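Local coordinates for protein adenylation domain (Streptomyces sp., PDB 5N9X) that is an adenylation domain of the ANL superfamily, modelled with adenosine-5'-triphosphate and threonine bound, at residues V455-F458 / D462-L465. Numbering follows the deposited sequence.
Sequences VHEF and DSRL
OD2 of Asp462 takes two bonds from Arg464 and lies above the CB end of Phe458, 3.8 Å from Phe458 CB, on the face that the guanidinium covers. These groups lie at the turn end of an antiparallel beta hairpin, strands 450-457 and 463-470, in the small C-terminal domain of the ANL fold. Arg464 grips the carboxylate side-on. Its NE lies 3.0 Å from Asp462 OD2 in a salt bridge, and NH2 adds a longer bond to the same oxygen. Both donors come to the syn side of OD2 and from one face of the carboxylate.

The guanidinium is thereby held flat over Phe458. The two planes are 16° apart, and Arg464 CZ stands 3.7 Å from the ring centroid, a cation-pi stack. A bend at chi3 (-89°) folds the arginine chain back over the ring. NH1 bonds to Ser500 OG, so the group is held at both ends. On the opposite ring face the imidazole of His456 comes edge-on, with CD2 pointing at the centre and NE2 bonded to Asp526.

The backbone fixes the register. His456 and Arg464 form a hydrogen-bonded pair, with His456 N to Arg464 O at 2.8 Å and a nearly straight N-H...O of 176°. The return bond, Arg464 N to His456 O, is 3.1 Å. On the other face of the sheet Val455 CG1 rests against Ser463 CB, and both side chains pack on strand 425-428. At the turn, Phe458 N donates to Asp462 O at 2.9 Å; N lies on the line of the carbonyl, but its N-H is bent away.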
loop_
_atom_site.group_PDB
_atom_site.type_symbol
_atom_site.label_atom_id
_atom_site.label_comp_id
_atom_site.label_asym_id
_atom_site.label_seq_id
_atom_site.Cartn_x
_atom_site.Cartn_y
_atom_site.Cartn_z
ATOM N N VAL A 455 4.513 -4.869 23.485
ATOM C CA VAL A 455 4.708 -5.744 24.629
ATOM C C VAL A 455 5.675 -6.856 24.225
ATOM O O VAL A 455 5.473 -7.542 23.242
ATOM C CB VAL A 455 3.376 -6.327 25.149
ATOM C CG1 VAL A 455 3.622 -7.236 26.365
ATOM C CG2 VAL A 455 2.434 -5.191 25.538
ATOM N N HIS A 456 6.762 -7.000 24.960
ATOM C CA HIS A 456 7.729 -8.043 24.628
ATOM C C HIS A 456 7.745 -9.143 25.673
ATOM O O HIS A 456 7.821 -8.860 26.867
ATOM C CB HIS A 456 9.123 -7.442 24.491
ATOM C CG HIS A 456 10.111 -8.350 23.843
ATOM N ND1 HIS A 456 10.175 -8.522 22.475
ATOM C CD2 HIS A 456 11.100 -9.106 24.368
ATOM C CE1 HIS A 456 11.156 -9.355 22.189
ATOM N NE2 HIS A 456 11.734 -9.723 23.318
ATOM N N GLU A 457 7.687 -10.392 25.235
ATOM C CA GLU A 457 7.801 -11.493 26.181
ATOM C C GLU A 457 9.272 -11.807 26.440
ATOM O O GLU A 457 9.944 -12.411 25.611
ATOM C CB GLU A 457 7.060 -12.731 25.671
ATOM C CG GLU A 457 6.309 -13.487 26.758
ATOM C CD GLU A 457 5.979 -14.923 26.360
ATOM O OE1 GLU A 457 6.719 -15.829 26.809
ATOM O OE2 GLU A 457 4.980 -15.154 25.632
ATOM N N PHE A 458 9.783 -11.361 27.582
ATOM C CA PHE A 458 11.180 -11.598 27.932
ATOM C C PHE A 458 11.278 -13.059 28.342
ATOM O O PHE A 458 12.224 -13.776 28.006
ATOM C CB PHE A 458 11.633 -10.661 29.057
ATOM C CG PHE A 458 11.868 -9.244 28.610
ATOM C CD1 PHE A 458 10.813 -8.345 28.535
ATOM C CD2 PHE A 458 13.145 -8.811 28.257
ATOM C CE1 PHE A 458 11.018 -7.040 28.112
ATOM C CE2 PHE A 458 13.358 -7.503 27.837
ATOM C CZ PHE A 458 12.287 -6.618 27.764
ATOM N N ASP A 462 7.688 -12.845 32.446
ATOM C CA ASP A 462 8.000 -11.423 32.345
ATOM C C ASP A 462 7.542 -10.825 31.015
ATOM O O ASP A 462 8.205 -11.000 29.992
ATOM C CB ASP A 462 9.511 -11.220 32.522
ATOM C CG ASP A 462 9.904 -9.759 32.711
ATOM O OD1 ASP A 462 9.023 -8.917 33.010
ATOM O OD2 ASP A 462 11.119 -9.467 32.577
ATOM N N SER A 463 6.409 -10.131 31.024
ATOM C CA SER A 463 5.967 -9.379 29.849
ATOM C C SER A 463 6.044 -7.874 30.101
ATOM O O SER A 463 5.364 -7.356 30.990
ATOM C CB SER A 463 4.538 -9.771 29.453
ATOM O OG SER A 463 4.535 -10.844 28.529
ATOM N N ARG A 464 6.861 -7.169 29.317
ATOM C CA ARG A 464 7.008 -5.722 29.510
ATOM C C ARG A 464 6.973 -4.879 28.231
ATOM O O ARG A 464 7.344 -5.334 27.134
ATOM C CB ARG A 464 8.314 -5.409 30.271
ATOM C CG ARG A 464 8.438 -6.012 31.669
ATOM C CD ARG A 464 9.726 -5.581 32.373
ATOM N NE ARG A 464 10.825 -6.495 32.064
ATOM C CZ ARG A 464 11.949 -6.146 31.436
ATOM N NH1 ARG A 464 12.151 -4.887 31.057
ATOM N NH2 ARG A 464 12.879 -7.058 31.197
ATOM N N LEU A 465 6.517 -3.639 28.418
ATOM C CA LEU A 465 6.535 -2.581 27.414
ATOM C C LEU A 465 7.939 -2.201 26.955
ATOM O O LEU A 465 8.799 -1.849 27.766
ATOM C CB LEU A 465 5.854 -1.334 27.959
ATOM C CG LEU A 465 4.482 -0.979 27.402
ATOM C CD1 LEU A 465 4.134 0.458 27.743
ATOM C CD2 LEU A 465 4.480 -1.206 25.912
#